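M152 protein (Murid herpesvirus 1, PDB 4G59) is a viral MHC class I-like glycoprotein that probably binds the host RAE-1 family of NKG2D ligands and so helps infected cells evade immune recognition. Local coordinates at residues B[175-187]-B[198-210]. Residues are numbered along the deposited sequence; the frame is centred on the assembly and turned at random.
With NAG (2-acetamido-2-deoxy-beta-D-glucopyranose), chain F.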
loop_
_atom_site.group_PDB
_atom_site.type_symbol
_atom_site.label_atom_id
_atom_site.label_comp_id
_atom_site.label_asym_id
_atom_site.label_seq_id
_atom_site.Cartn_x
_atom_site.Cartn_y
_atom_site.Cartn_z
ATOM N N ILE B 175 -4.440 -3.581 -23.098
ATOM C CA ILE B 175 -4.285 -4.457 -21.931
ATOM C C ILE B 175 -4.924 -5.826 -22.151
ATOM O O ILE B 175 -4.288 -6.873 -21.925
ATOM C CB ILE B 175 -4.935 -3.847 -20.710
ATOM C CG1 ILE B 175 -4.184 -2.585 -20.260
ATOM C CG2 ILE B 175 -5.009 -4.863 -19.584
ATOM C CD1 ILE B 175 -5.016 -1.738 -19.193
ATOM N N VAL B 176 -6.193 -5.808 -22.562
ATOM C CA VAL B 176 -6.910 -7.013 -22.966
ATOM C C VAL B 176 -6.103 -7.774 -24.015
ATOM O O VAL B 176 -5.950 -8.986 -23.914
ATOM C CB VAL B 176 -8.309 -6.647 -23.495
ATOM C CG1 VAL B 176 -8.841 -7.703 -24.446
ATOM C CG2 VAL B 176 -9.249 -6.467 -22.341
ATOM N N ALA B 177 -5.544 -7.042 -24.985
ATOM C CA ALA B 177 -4.770 -7.632 -26.096
ATOM C C ALA B 177 -3.473 -8.308 -25.682
ATOM O O ALA B 177 -3.025 -9.235 -26.356
ATOM C CB ALA B 177 -4.461 -6.567 -27.202
ATOM N N MET B 178 -2.837 -7.822 -24.617
ATOM C CA MET B 178 -1.519 -8.357 -24.249
ATOM C C MET B 178 -1.690 -9.464 -23.251
ATOM O O MET B 178 -0.750 -10.201 -22.975
ATOM C CB MET B 178 -0.629 -7.298 -23.603
ATOM C CG MET B 178 -0.323 -6.089 -24.435
ATOM S SD MET B 178 1.001 -5.126 -23.684
ATOM C CE MET B 178 0.598 -5.242 -21.947
ATOM N N ASP B 179 -2.891 -9.556 -22.692
ATOM C CA ASP B 179 -3.141 -10.445 -21.567
ATOM C C ASP B 179 -3.101 -11.913 -21.972
ATOM O O ASP B 179 -4.019 -12.441 -22.598
ATOM C CB ASP B 179 -4.479 -10.104 -20.898
ATOM C CG ASP B 179 -4.966 -11.188 -19.963
ATOM O OD1 ASP B 179 -4.155 -11.754 -19.202
ATOM O OD2 ASP B 179 -6.177 -11.459 -19.993
ATOM N N ASN B 180 -2.026 -12.564 -21.573
ATOM C CA ASN B 180 -1.802 -13.947 -21.880
ATOM C C ASN B 180 -1.156 -14.605 -20.675
ATOM O O ASN B 180 0.011 -14.363 -20.401
ATOM C CB ASN B 180 -0.884 -14.041 -23.093
ATOM C CG ASN B 180 -0.653 -15.467 -23.534
ATOM O OD1 ASN B 180 -0.695 -16.408 -22.726
ATOM N ND2 ASN B 180 -0.402 -15.641 -24.823
ATOM N N PRO B 181 -1.902 -15.482 -19.986
ATOM C CA PRO B 181 -1.435 -16.141 -18.756
ATOM C C PRO B 181 -0.117 -16.881 -18.971
ATOM O O PRO B 181 0.613 -17.092 -18.003
ATOM C CB PRO B 181 -2.524 -17.187 -18.462
ATOM C CG PRO B 181 -3.662 -16.895 -19.381
ATOM C CD PRO B 181 -3.128 -16.093 -20.528
ATOM N N ARG B 182 0.159 -17.300 -20.210
ATOM C CA ARG B 182 1.378 -18.057 -20.493
ATOM C C ARG B 182 2.585 -17.146 -20.634
ATOM O O ARG B 182 3.711 -17.622 -20.614
ATOM C CB ARG B 182 1.213 -18.977 -21.724
ATOM C CG ARG B 182 0.034 -19.927 -21.553
ATOM C CD ARG B 182 -0.222 -20.876 -22.716
ATOM N NE ARG B 182 -1.130 -21.926 -22.246
ATOM C CZ ARG B 182 -2.439 -21.762 -22.090
ATOM N NH1 ARG B 182 -3.015 -20.594 -22.388
ATOM N NH2 ARG B 182 -3.172 -22.768 -21.637
ATOM N N HIS B 183 2.359 -15.840 -20.742
ATOM C CA HIS B 183 3.483 -14.916 -20.870
ATOM C C HIS B 183 4.009 -14.466 -19.511
ATOM O O HIS B 183 5.086 -13.883 -19.420
ATOM C CB HIS B 183 3.124 -13.709 -21.740
ATOM C CG HIS B 183 2.920 -14.043 -23.181
ATOM N ND1 HIS B 183 3.140 -13.138 -24.194
ATOM C CD2 HIS B 183 2.505 -15.186 -23.780
ATOM C CE1 HIS B 183 2.867 -13.706 -25.358
ATOM N NE2 HIS B 183 2.477 -14.946 -25.131
ATOM N N ASN B 184 3.249 -14.740 -18.456
ATOM C CA ASN B 184 3.639 -14.320 -17.128
ATOM C C ASN B 184 4.620 -15.324 -16.523
ATOM O O ASN B 184 4.695 -16.468 -16.972
ATOM C CB ASN B 184 2.387 -14.202 -16.262
ATOM C CG ASN B 184 1.349 -13.209 -16.831
ATOM O OD1 ASN B 184 1.691 -12.264 -17.539
ATOM N ND2 ASN B 184 0.073 -13.429 -16.475
ATOM N N GLU B 185 5.375 -14.911 -15.507
ATOM C CA GLU B 185 6.284 -15.854 -14.839
ATOM C C GLU B 185 5.787 -16.176 -13.430
ATOM O O GLU B 185 5.484 -15.268 -12.644
ATOM C CB GLU B 185 7.715 -15.302 -14.768
ATOM C CG GLU B 185 8.680 -16.074 -13.842
ATOM C CD GLU B 185 9.982 -15.306 -13.571
ATOM O OE1 GLU B 185 10.775 -15.083 -14.515
ATOM O OE2 GLU B 185 10.209 -14.923 -12.403
ATOM N N TYR B 186 5.717 -17.466 -13.117
ATOM C CA TYR B 186 5.223 -17.921 -11.829
ATOM C C TYR B 186 6.351 -18.581 -11.048
ATOM O O TYR B 186 7.212 -19.230 -11.636
ATOM C CB TYR B 186 4.110 -18.921 -12.045
ATOM C CG TYR B 186 3.013 -18.436 -12.962
ATOM C CD1 TYR B 186 1.871 -17.850 -12.449
ATOM C CD2 TYR B 186 3.109 -18.577 -14.337
ATOM C CE1 TYR B 186 0.848 -17.399 -13.286
ATOM C CE2 TYR B 186 2.095 -18.127 -15.179
ATOM C CZ TYR B 186 0.958 -17.552 -14.634
ATOM O OH TYR B 186 -0.063 -17.095 -15.431
ATOM N N SER B 187 6.366 -18.398 -9.729
ATOM C CA SER B 187 7.400 -19.032 -8.894
ATOM C C SER B 187 6.921 -19.282 -7.461
ATOM O O SER B 187 6.001 -18.618 -6.979
ATOM C CB SER B 187 8.700 -18.215 -8.908
ATOM O OG SER B 187 8.547 -16.925 -8.358
ATOM N N SER B 198 6.010 -18.499 -0.241
ATOM C CA SER B 198 5.558 -17.352 -1.030
ATOM C C SER B 198 5.174 -17.837 -2.418
ATOM O O SER B 198 5.769 -18.807 -2.927
ATOM C CB SER B 198 6.656 -16.292 -1.167
ATOM O OG SER B 198 7.804 -16.808 -1.825
ATOM N N CYS B 199 4.176 -17.191 -3.021
ATOM C CA CYS B 199 3.876 -17.420 -4.444
ATOM C C CYS B 199 3.978 -16.097 -5.183
ATOM O O CYS B 199 3.414 -15.086 -4.733
ATOM C CB CYS B 199 2.468 -17.994 -4.613
ATOM S SG CYS B 199 1.976 -18.333 -6.341
ATOM N N THR B 200 4.670 -16.096 -6.322
ATOM C CA THR B 200 4.868 -14.846 -7.080
ATOM C C THR B 200 4.477 -14.955 -8.555
ATOM O O THR B 200 4.844 -15.933 -9.225
ATOM C CB THR B 200 6.327 -14.389 -6.996
ATOM O OG1 THR B 200 6.720 -14.315 -5.623
ATOM C CG2 THR B 200 6.504 -13.008 -7.618
ATOM N N MET B 201 3.728 -13.967 -9.044
ATOM C CA MET B 201 3.496 -13.799 -10.475
ATOM C C MET B 201 4.049 -12.450 -10.969
ATOM O O MET B 201 3.612 -11.379 -10.511
ATOM C CB MET B 201 2.021 -13.883 -10.828
ATOM C CG MET B 201 1.832 -13.847 -12.335
ATOM S SD MET B 201 0.122 -14.093 -12.833
ATOM C CE MET B 201 -0.549 -12.455 -12.552
ATOM N N ARG B 202 5.020 -12.504 -11.880
ATOM C CA ARG B 202 5.530 -11.298 -12.539
ATOM C C ARG B 202 4.851 -11.184 -13.891
ATOM O O ARG B 202 4.710 -12.177 -14.615
ATOM C CB ARG B 202 7.042 -11.367 -12.729
ATOM C CG ARG B 202 7.826 -11.232 -11.421
ATOM C CD ARG B 202 9.308 -11.574 -11.616
ATOM N NE ARG B 202 10.059 -11.331 -10.390
ATOM C CZ ARG B 202 10.158 -12.200 -9.382
ATOM N NH1 ARG B 202 9.566 -13.387 -9.454
ATOM N NH2 ARG B 202 10.855 -11.889 -8.297
ATOM N N THR B 203 4.421 -9.972 -14.226
ATOM C CA THR B 203 3.647 -9.757 -15.435
ATOM C C THR B 203 3.791 -8.313 -15.889
ATOM O O THR B 203 4.208 -7.454 -15.103
ATOM C CB THR B 203 2.159 -10.095 -15.176
ATOM O OG1 THR B 203 1.425 -10.103 -16.410
ATOM C CG2 THR B 203 1.510 -9.098 -14.159
ATOM N N GLN B 204 3.448 -8.046 -17.148
ATOM C CA GLN B 204 3.507 -6.687 -17.701
ATOM C C GLN B 204 2.120 -6.192 -18.101
ATOM O O GLN B 204 1.972 -5.262 -18.905
ATOM C CB GLN B 204 4.417 -6.667 -18.921
ATOM C CG GLN B 204 5.893 -6.979 -18.620
ATOM C CD GLN B 204 6.747 -7.014 -19.889
ATOM O OE1 GLN B 204 6.308 -6.582 -20.959
ATOM N NE2 GLN B 204 7.963 -7.534 -19.773
ATOM N N VAL B 205 1.108 -6.840 -17.542
ATOM C CA VAL B 205 -0.274 -6.594 -17.899
ATOM C C VAL B 205 -1.033 -6.181 -16.645
ATOM O O VAL B 205 -1.317 -7.012 -15.786
ATOM C CB VAL B 205 -0.893 -7.849 -18.500
ATOM C CG1 VAL B 205 -2.396 -7.658 -18.748
ATOM C CG2 VAL B 205 -0.176 -8.193 -19.789
ATOM N N PRO B 206 -1.357 -4.884 -16.537
ATOM C CA PRO B 206 -1.918 -4.341 -15.294
ATOM C C PRO B 206 -3.385 -4.680 -15.047
ATOM O O PRO B 206 -4.253 -3.792 -15.114
ATOM C CB PRO B 206 -1.765 -2.821 -15.475
ATOM C CG PRO B 206 -1.757 -2.611 -17.019
ATOM C CD PRO B 206 -1.025 -3.831 -17.528
ATOM N N LEU B 207 -3.672 -5.924 -14.701
ATOM C CA LEU B 207 -5.047 -6.277 -14.334
ATOM C C LEU B 207 -5.208 -6.407 -12.822
ATOM O O LEU B 207 -4.225 -6.611 -12.089
ATOM C CB LEU B 207 -5.489 -7.563 -15.039
ATOM C CG LEU B 207 -5.650 -7.438 -16.550
ATOM C CD1 LEU B 207 -5.643 -8.799 -17.244
ATOM C CD2 LEU B 207 -6.948 -6.652 -16.854
ATOM N N ALA B 208 -6.446 -6.278 -12.345
ATOM C CA ALA B 208 -6.703 -6.459 -10.915
ATOM C C ALA B 208 -6.747 -7.935 -10.554
ATOM O O ALA B 208 -7.805 -8.490 -10.311
ATOM C CB ALA B 208 -7.976 -5.765 -10.483
ATOM N N TYR B 209 -5.585 -8.567 -10.515
ATOM C CA TYR B 209 -5.515 -9.981 -10.220
ATOM C C TYR B 209 -5.879 -10.258 -8.775
ATOM O O TYR B 209 -5.685 -9.427 -7.885
ATOM C CB TYR B 209 -4.105 -10.513 -10.475
ATOM C CG TYR B 209 -3.572 -10.270 -11.871
ATOM C CD1 TYR B 209 -3.902 -11.109 -12.927
ATOM C CD2 TYR B 209 -2.700 -9.219 -12.119
ATOM C CE1 TYR B 209 -3.383 -10.888 -14.209
ATOM C CE2 TYR B 209 -2.183 -8.990 -13.380
ATOM C CZ TYR B 209 -2.530 -9.813 -14.416
ATOM O OH TYR B 209 -1.998 -9.555 -15.660
ATOM N N ASN B 210 -6.425 -11.446 -8.551
ATOM C CA ASN B 210 -6.731 -11.896 -7.210
ATOM C C ASN B 210 -5.977 -13.185 -6.933
ATOM O O ASN B 210 -6.095 -14.158 -7.679
ATOM C CB ASN B 210 -8.235 -12.115 -7.044
ATOM C CG ASN B 210 -8.607 -12.575 -5.649
ATOM O OD1 ASN B 210 -7.744 -12.734 -4.785
ATOM N ND2 ASN B 210 -9.896 -12.794 -5.421
HETATM C C1 NAG F . -10.815 -12.206 -4.556
HETATM C C2 NAG F . -11.973 -11.817 -5.468
HETATM C C3 NAG F . -13.074 -11.186 -4.630
HETATM C C4 NAG F . -13.476 -12.192 -3.567
HETATM C C5 NAG F . -12.245 -12.518 -2.733
HETATM C C6 NAG F . -12.587 -13.472 -1.597
HETATM C C7 NAG F . -11.534 -11.218 -7.776
HETATM C C8 NAG F . -11.044 -10.175 -8.737
HETATM N N2 NAG F . -11.523 -10.890 -6.487
HETATM O O3 NAG F . -14.181 -10.881 -5.445
HETATM O O4 NAG F . -14.479 -11.643 -2.744
HETATM O O5 NAG F . -11.284 -13.113 -3.578
HETATM O O6 NAG F . -11.417 -13.781 -0.873
HETATM O O7 NAG F . -11.920 -12.312 -8.187
HETATM O O HOH W 1 -1.830 -11.482 -17.668
HETATM O O HOH W 2 3.097 -10.041 -19.311
HETATM O O HOH W 3 7.685 -15.155 -10.753
#
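Glu185 and Ser187 with Arg202 and Thr200 form two of the antiparallel hydrogen-bonded pairs of the hairpin 185-191/196-203; the axes of 185-187 and 198-203 come within 4.8 Å, their directions 168° apart. Between them Tyr186 faces Met201 in a non-hydrogen-bonded pair, where CA-H...O contacts from Tyr186 CA to Thr200 O and from Met201 CA to Glu185 O supplement the N-H...O bonds. At the Asn184 end both segments leave the ladder as loops, and the end of helix 161-178 meets residues 204-207.

How one strand pair presents two different surfaces is plain here. On one, Glu185 and Arg202 lie alongside each other, OE2 to NH1 3.4 Å in a long salt bridge with the carboxylate and guanidinium planes 50° apart; water 3 accepts from Arg202 NH1. On the other, Met201 SD lies obliquely to the Tyr186 ring, 4.4 Å from its centroid, a Met-aromatic contact. The bend at chi3 (80°) swings Met201 CE over the centre of the Tyr209 ring, whose other face receives Leu207 CB. Trp258 and Ile252 of the facing sheet close over this side, the interior of a beta sandwich like the immunoglobulin-like domain that follows the helical platform in MHC class I-like proteins.

Where the ladder ends, Asn184 OD1 accepts a hydrogen bond from Thr203 OG1, 2.5 Å, a length short enough to be doubtful in detail. Asn184 ND2 donates to water 1, which in turn donates to Asp179 OD1 and Tyr209 OH. The Asp179 carboxylate is further held by Thr256, Trp258 and a salt bridge to Arg14. Tyr209 OH itself donates to Val205 O, 2.6 Å.

At the helix end, Ile175 CG2 meets Val205 CG1 and Leu207 CD2, the latter at 3.8 Å, while its CD1 reaches Pro206 CG. Met178 CE rests against Val205 CG2 at 3.7 Å, joining the platform helix to the loop after strand 196-203.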